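Local coordinates for coat protein (Papaya mosaic virus, PDB 4DOX) that forms the protein shell of a flexible filamentous plant virus, its subunits presumably packing around the viral RNA, at residues G100-L103 / R104-C107; I113-N116 / L117-K121; S162-Q165 / E166-I169. All coordinates share one frame; numbering follows the deposited sequence.

Contact 1: residues G100-L103 / R104-C107; sequences GTSL and RKFC
Ser102 and Lys105 meet in a serine N-cap, the start of helix 103-108 in a coat protein whose only regular secondary structure is helix. Among the polar contacts the capping bond comes first: Ser102 OG accepts from Lys105 N at 3.1 Å, with an N-H...O angle of 161°. The hydroxyl can do this because chi1 of 66° places it between the backbone N and the carbonyl carbon, turned back over the first turn, where an amide has no earlier helical carbonyl to bind. The backbone then takes over. Ser102 O receives Phe106 N at 3.1 Å, and Leu103 O receives Cys107 N at 2.9 Å, so the i to i+4 ladder begins at the cap residue itself.

Looser contacts surround these bonds. The Lys105 side chain starts beside two hydroxyls, its CB lying 3.4 Å from Thr101 OG1 and 3.6 Å from Ser102 OG; the extended chain stays alongside both as far as CD, and only its end leads away. Arg104 also leads outward; its NH2 is salt-bridged to Asp142 and its NE hydrogen-bonded to Ser72 OG.

The apolar contacts belong to the inner side of the turn. Leu103 and Cys107, one helical turn apart, both reach Cys67 of helix 56-70, and Phe106 packs on Ala60 of that helix, on Val42 of helix 36-48 and on Val96 of helix 89-98. The new helix is thus seated against three earlier helices from its first turn. Between Leu103 and Cys107 themselves a single branch does the touching: CD1 of Leu103 stands 4.1 Å from SG of Cys107.

Contact 2: residues I113-N116 / L117-K121; sequences IIWN and LRTDK
Thr119 turns back over Trp115 at the C-terminal end of helix 111-118, where Thr119 is the first residue to depart from helical backbone angles. Its hydroxyl and its backbone amide converge on one acceptor: Trp115 O takes Thr119 N at 2.9 Å and Thr119 OG1 at 2.8 Å. The hydroxyl comes in well to the side of the carbonyl, with a C=O...O angle of 118°. Two full bonds therefore grip this last-turn carbonyl, and a weak one from Arg118 N adds to them.

The same threonine covers one face of the indole. OG1 sits over it, displaced toward the rim, while the methyl makes a CH-pi contact, CG2 lying 3.9 Å from the centroid of the six-membered ring and 20° off its normal. With chi1 at -57°, OG1 is beside the backbone N and CG2 beside the carbonyl carbon, so one rotamer serves both the bond and the ring.

Along the helix, side chains pack in steps of three and four. Ile113 and Leu117 lie side by side; Ile114 crosses Leu117 at about a right angle, CD1 against CB, and runs alongside the aliphatic base of Arg118, its CD1 3.7 Å from Arg118 CG.

Further out, partners elsewhere in the fold fix these groups. Trp115 NE1 donates to Arg161 O, and the Asn116 amide is bonded at both ends, to Thr160 N and Gly158 O. Arg118 bends away to a salt bridge with Asp69 and a hydrogen bond to Asn65, tying the helix end to helix 56-70.

Across the helix end a water joins the last turn to the residue beyond it, donating to Asn116 O at 2.7 Å and to Thr119 O at 2.8 Å.

Contact 3: residues S162-Q165 / E166-I169; sequences SPTQ and EERI
Two first torsions bring Thr164 and Glu167 together. In Thr164, chi1 of 65° tucks OG1 in over the backbone, flanked by N and C; in Glu167, chi1 of -73° sets CG beside the backbone N, and the chain beyond reaches back extended toward the threonine. Thr164 OG1 then accepts from Glu167 N at 3.1 Å. In return, Glu167 OE1 accepts from Thr164 N at 2.9 Å in a nearly straight bond; the donor meets the anti side of the carboxylate, somewhat out of its plane. This reciprocal pair is a capping box, and it opens helix 165-172. Glu167 OE1 also forms a salt bridge with Arg161, so one carboxylate oxygen serves both the cap and the loop leading into it.

Backbone bonds carry the turn onward, from Arg168 N to Thr164 O and from Ile169 N to Gln165 O. On the other flank Arg168 passes Pro163 and Gln165. Its guanidinium lies with one face toward Pro163 O, and its NE gives a weak bond of 3.3 Å to Gln165 OE1 at the guanidinium edge, the amide and guanidinium planes being 54° apart. The stronger partner of this arginine is Glu148, salt-bridged through NH1. The other end of the Gln165 amide lies against the isoleucine one turn on, NE2 standing 3.5 Å from Ile169 CD1.

Contacts 1 and 3 each begin a helix and contact 2 ends one, so together they compare the two kinds of helix terminus. Contact 1, nearest the chain's centre, is partly buried, with no fully exposed residue: a simple cap backed by apolar neighbours. Contact 3, its centre about 19 Å from that of the chain, is more exposed, and its cap includes a carboxylate, which is also salt-bridged to Arg161. Contact 2 lies between in depth, and there an aromatic ring and a carbonyl oxygen that accepts two hydrogen bonds from one threonine dominate. Helix 56-70 packs against the elements of both contacts 1 and 2. Contacts 2 and 3 touch directly, Trp115 CH2 lying 3.7 Å from Glu167 OE1, whereas contact 1 touches neither.

Contact 1: residues G100-L103 / R104-C107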
loop_
_atom_site.group_PDB
_atom_site.type_symbol
_atom_site.label_atom_id
_atom_site.label_comp_id
_atom_site.label_asym_id
_atom_site.label_seq_id
_atom_site.Cartn_x
_atom_site.Cartn_y
_atom_site.Cartn_z
ATOM N N GLY A 100 -0.354 -5.758 12.472
ATOM C CA GLY A 100 0.150 -7.076 12.165
ATOM C C GLY A 100 0.375 -7.251 10.686
ATOM O O GLY A 100 0.772 -8.315 10.250
ATOM N N THR A 101 0.111 -6.205 9.897
ATOM C CA THR A 101 0.547 -6.192 8.468
ATOM C C THR A 101 1.969 -5.616 8.402
ATOM O O THR A 101 2.519 -5.239 9.421
ATOM C CB THR A 101 -0.487 -5.496 7.501
ATOM O OG1 THR A 101 -0.145 -5.775 6.151
ATOM C CG2 THR A 101 -0.538 -3.962 7.650
ATOM N N SER A 102 2.572 -5.604 7.229
ATOM C CA SER A 102 3.889 -5.014 7.035
ATOM C C SER A 102 3.688 -3.668 6.330
ATOM O O SER A 102 2.624 -3.405 5.717
ATOM C CB SER A 102 4.716 -5.894 6.110
ATOM O OG SER A 102 4.107 -5.890 4.806
ATOM N N LEU A 103 4.715 -2.829 6.390
ATOM C CA LEU A 103 4.648 -1.501 5.819
ATOM C C LEU A 103 4.484 -1.651 4.288
ATOM O O LEU A 103 3.802 -0.844 3.612
ATOM C CB LEU A 103 5.926 -0.767 6.211
ATOM C CG LEU A 103 6.251 0.636 5.725
ATOM C CD1 LEU A 103 5.113 1.651 6.044
ATOM C CD2 LEU A 103 7.556 1.052 6.346
ATOM N N ARG A 104 5.061 -2.734 3.762
ATOM C CA ARG A 104 5.063 -2.976 2.329
ATOM C C ARG A 104 3.664 -3.263 1.825
ATOM O O ARG A 104 3.261 -2.721 0.798
ATOM C CB ARG A 104 6.019 -4.113 1.980
ATOM C CG ARG A 104 5.824 -4.738 0.591
ATOM C CD ARG A 104 6.616 -4.163 -0.525
ATOM N NE ARG A 104 7.907 -3.588 -0.141
ATOM C CZ ARG A 104 9.111 -4.174 -0.255
ATOM N NH1 ARG A 104 9.227 -5.399 -0.705
ATOM N NH2 ARG A 104 10.211 -3.522 0.103
ATOM N N LYS A 105 2.931 -4.103 2.556
ATOM C CA LYS A 105 1.583 -4.476 2.153
ATOM C C LYS A 105 0.676 -3.293 2.260
ATOM O O LYS A 105 -0.182 -3.124 1.398
ATOM C CB LYS A 105 1.030 -5.662 2.969
ATOM C CG LYS A 105 1.513 -6.957 2.440
ATOM C CD LYS A 105 1.353 -8.066 3.444
ATOM C CE LYS A 105 2.113 -9.325 2.987
ATOM N NZ LYS A 105 1.646 -10.479 3.804
ATOM N N PHE A 106 0.840 -2.487 3.308
ATOM C CA PHE A 106 0.044 -1.288 3.489
ATOM C C PHE A 106 0.256 -0.295 2.326
ATOM O O PHE A 106 -0.697 0.270 1.800
ATOM C CB PHE A 106 0.456 -0.608 4.793
ATOM C CG PHE A 106 -0.392 0.611 5.164
ATOM C CD1 PHE A 106 0.089 1.910 4.968
ATOM C CD2 PHE A 106 -1.659 0.458 5.719
ATOM C CE1 PHE A 106 -0.682 3.028 5.304
ATOM C CE2 PHE A 106 -2.443 1.600 6.082
ATOM C CZ PHE A 106 -1.942 2.881 5.872
ATOM N N CYS A 107 1.512 -0.055 1.937
ATOM C CA CYS A 107 1.779 0.860 0.814
ATOM C C CYS A 107 1.178 0.300 -0.472
ATOM O O CYS A 107 0.639 1.059 -1.262
ATOM C CB CYS A 107 3.278 1.145 0.659
ATOM S SG CYS A 107 3.936 2.024 2.144
#

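Contact 2: residues I113-N116 / L117-K121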
loop_
_atom_site.group_PDB
_atom_site.type_symbol
_atom_site.label_atom_id
_atom_site.label_comp_id
_atom_site.label_asym_id
_atom_site.label_seq_id
_atom_site.Cartn_x
_atom_site.Cartn_y
_atom_site.Cartn_z
ATOM N N ILE A 113 -3.270 5.126 -5.869
ATOM C CA ILE A 113 -3.464 6.526 -5.539
ATOM C C ILE A 113 -2.131 7.290 -5.707
ATOM O O ILE A 113 -2.106 8.404 -6.251
ATOM C CB ILE A 113 -3.923 6.682 -4.097
ATOM C CG1 ILE A 113 -5.119 5.777 -3.747
ATOM C CG2 ILE A 113 -4.225 8.107 -3.808
ATOM C CD1 ILE A 113 -6.305 5.937 -4.673
ATOM N N ILE A 114 -1.023 6.705 -5.237
ATOM C CA ILE A 114 0.231 7.418 -5.274
ATOM C C ILE A 114 0.706 7.424 -6.717
ATOM O O ILE A 114 1.276 8.427 -7.186
ATOM C CB ILE A 114 1.298 6.869 -4.307
ATOM C CG1 ILE A 114 2.406 7.912 -4.103
ATOM C CG2 ILE A 114 1.877 5.537 -4.810
ATOM C CD1 ILE A 114 1.953 9.242 -3.449
ATOM N N TRP A 115 0.405 6.349 -7.449
ATOM C CA TRP A 115 0.599 6.362 -8.899
ATOM C C TRP A 115 -0.037 7.619 -9.517
ATOM O O TRP A 115 0.630 8.365 -10.223
ATOM C CB TRP A 115 0.014 5.116 -9.523
ATOM C CG TRP A 115 0.162 5.052 -11.012
ATOM C CD1 TRP A 115 -0.785 5.407 -11.950
ATOM C CD2 TRP A 115 1.284 4.553 -11.752
ATOM N NE1 TRP A 115 -0.310 5.178 -13.216
ATOM C CE2 TRP A 115 0.958 4.661 -13.131
ATOM C CE3 TRP A 115 2.546 4.039 -11.387
ATOM C CZ2 TRP A 115 1.845 4.261 -14.157
ATOM C CZ3 TRP A 115 3.444 3.652 -12.406
ATOM C CH2 TRP A 115 3.071 3.758 -13.778
ATOM N N ASN A 116 -1.307 7.883 -9.230
ATOM C CA ASN A 116 -1.938 9.055 -9.833
ATOM C C ASN A 116 -1.307 10.332 -9.360
ATOM O O ASN A 116 -1.278 11.321 -10.078
ATOM C CB ASN A 116 -3.436 9.107 -9.527
ATOM C CG ASN A 116 -4.267 8.333 -10.529
ATOM O OD1 ASN A 116 -3.815 7.304 -11.085
ATOM N ND2 ASN A 116 -5.489 8.814 -10.765
ATOM N N LEU A 117 -0.792 10.310 -8.140
ATOM C CA LEU A 117 -0.239 11.522 -7.562
ATOM C C LEU A 117 1.153 11.906 -8.075
ATOM O O LEU A 117 1.458 13.095 -8.198
ATOM C CB LEU A 117 -0.253 11.431 -6.043
ATOM C CG LEU A 117 -1.675 11.608 -5.529
ATOM C CD1 LEU A 117 -1.744 11.151 -4.095
ATOM C CD2 LEU A 117 -2.057 13.053 -5.660
ATOM N N ARG A 118 1.980 10.911 -8.394
ATOM C CA ARG A 118 3.369 11.161 -8.716
ATOM C C ARG A 118 3.742 10.851 -10.168
ATOM O O ARG A 118 4.649 11.502 -10.704
ATOM C CB ARG A 118 4.268 10.377 -7.771
ATOM C CG ARG A 118 3.987 10.605 -6.277
ATOM C CD ARG A 118 4.797 11.716 -5.724
ATOM N NE ARG A 118 6.215 11.596 -6.089
ATOM C CZ ARG A 118 7.216 11.419 -5.223
ATOM N NH1 ARG A 118 6.979 11.336 -3.907
ATOM N NH2 ARG A 118 8.469 11.326 -5.682
ATOM N N THR A 119 3.076 9.883 -10.800
ATOM C CA THR A 119 3.411 9.474 -12.165
ATOM C C THR A 119 3.318 10.626 -13.205
ATOM O O THR A 119 2.348 11.399 -13.201
ATOM C CB THR A 119 2.547 8.311 -12.585
ATOM O OG1 THR A 119 2.732 7.266 -11.638
ATOM C CG2 THR A 119 2.890 7.813 -13.981
ATOM N N ASP A 120 4.350 10.725 -14.061
ATOM C CA ASP A 120 4.587 11.849 -15.005
ATOM C C ASP A 120 4.629 13.254 -14.351
ATOM O O ASP A 120 4.561 14.264 -15.062
ATOM C CB ASP A 120 3.612 11.822 -16.213
ATOM C CG ASP A 120 3.593 10.476 -16.942
ATOM O OD1 ASP A 120 4.611 9.755 -16.951
ATOM O OD2 ASP A 120 2.540 10.143 -17.525
ATOM N N LYS A 121 4.766 13.300 -13.018
ATOM C CA LYS A 121 4.939 14.556 -12.260
ATOM C C LYS A 121 6.218 14.648 -11.422
ATOM O O LYS A 121 6.992 15.573 -11.634
ATOM C CB LYS A 121 3.730 14.852 -11.387
ATOM C CG LYS A 121 2.503 15.234 -12.174
ATOM C CD LYS A 121 1.264 15.069 -11.299
ATOM C CE LYS A 121 0.036 14.826 -12.176
ATOM N NZ LYS A 121 -0.769 16.060 -12.453
HETATM O O HOH W 1 -0.365 11.114 -12.608
#

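Contact 3: residues S162-Q165 / E166-I169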
loop_
_atom_site.group_PDB
_atom_site.type_symbol
_atom_site.label_atom_id
_atom_site.label_comp_id
_atom_site.label_asym_id
_atom_site.label_seq_id
_atom_site.Cartn_x
_atom_site.Cartn_y
_atom_site.Cartn_z
ATOM N N SER A 162 -2.328 3.603 -17.691
ATOM C CA SER A 162 -1.722 2.335 -17.312
ATOM C C SER A 162 -0.219 2.447 -17.296
ATOM O O SER A 162 0.348 3.344 -17.951
ATOM C CB SER A 162 -2.129 1.246 -18.296
ATOM O OG SER A 162 -3.231 0.569 -17.722
ATOM N N PRO A 163 0.451 1.539 -16.565
ATOM C CA PRO A 163 1.898 1.462 -16.766
ATOM C C PRO A 163 2.213 1.012 -18.193
ATOM O O PRO A 163 1.388 0.366 -18.808
ATOM C CB PRO A 163 2.359 0.423 -15.743
ATOM C CG PRO A 163 1.237 0.122 -14.916
ATOM C CD PRO A 163 0.007 0.810 -15.373
ATOM N N THR A 164 3.383 1.377 -18.725
ATOM C CA THR A 164 3.861 0.815 -20.000
ATOM C C THR A 164 4.467 -0.545 -19.726
ATOM O O THR A 164 4.920 -0.805 -18.612
ATOM C CB THR A 164 4.905 1.712 -20.653
ATOM O OG1 THR A 164 6.068 1.761 -19.829
ATOM C CG2 THR A 164 4.361 3.131 -20.808
ATOM N N GLN A 165 4.461 -1.419 -20.727
ATOM C CA GLN A 165 5.111 -2.743 -20.628
ATOM C C GLN A 165 6.589 -2.587 -20.187
ATOM O O GLN A 165 7.075 -3.387 -19.386
ATOM C CB GLN A 165 4.963 -3.523 -21.959
ATOM C CG GLN A 165 5.435 -4.999 -21.975
ATOM C CD GLN A 165 4.675 -5.946 -21.013
ATOM O OE1 GLN A 165 3.578 -5.648 -20.521
ATOM N NE2 GLN A 165 5.277 -7.099 -20.744
ATOM N N GLU A 166 7.280 -1.549 -20.670
ATOM C CA GLU A 166 8.638 -1.260 -20.221
ATOM C C GLU A 166 8.701 -1.028 -18.705
ATOM O O GLU A 166 9.560 -1.577 -18.017
ATOM C CB GLU A 166 9.258 -0.078 -20.970
ATOM C CG GLU A 166 10.694 0.154 -20.551
ATOM C CD GLU A 166 11.299 1.440 -21.077
ATOM O OE1 GLU A 166 10.551 2.232 -21.690
ATOM O OE2 GLU A 166 12.526 1.659 -20.879
ATOM N N GLU A 167 7.795 -0.209 -18.188
ATOM C CA GLU A 167 7.658 -0.033 -16.740
ATOM C C GLU A 167 7.385 -1.348 -16.014
ATOM O O GLU A 167 8.070 -1.636 -15.027
ATOM C CB GLU A 167 6.628 1.042 -16.391
ATOM C CG GLU A 167 7.135 2.445 -16.687
ATOM C CD GLU A 167 6.026 3.480 -16.779
ATOM O OE1 GLU A 167 4.853 3.109 -16.999
ATOM O OE2 GLU A 167 6.322 4.678 -16.659
ATOM N N ARG A 168 6.425 -2.151 -16.495
ATOM C CA ARG A 168 6.095 -3.441 -15.838
ATOM C C ARG A 168 7.337 -4.314 -15.785
ATOM O O ARG A 168 7.692 -4.822 -14.726
ATOM C CB ARG A 168 4.917 -4.195 -16.504
ATOM C CG ARG A 168 3.538 -3.500 -16.315
ATOM C CD ARG A 168 2.276 -4.353 -16.641
ATOM N NE ARG A 168 1.913 -4.161 -18.038
ATOM C CZ ARG A 168 0.983 -3.329 -18.495
ATOM N NH1 ARG A 168 0.237 -2.604 -17.662
ATOM N NH2 ARG A 168 0.788 -3.246 -19.807
ATOM N N ILE A 169 8.017 -4.434 -16.926
ATOM C CA ILE A 169 9.209 -5.264 -17.042
ATOM C C ILE A 169 10.310 -4.738 -16.158
ATOM O O ILE A 169 10.977 -5.521 -15.483
ATOM C CB ILE A 169 9.683 -5.428 -18.529
ATOM C CG1 ILE A 169 9.001 -6.643 -19.133
ATOM C CG2 ILE A 169 11.222 -5.605 -18.665
ATOM C CD1 ILE A 169 8.695 -6.495 -20.608
#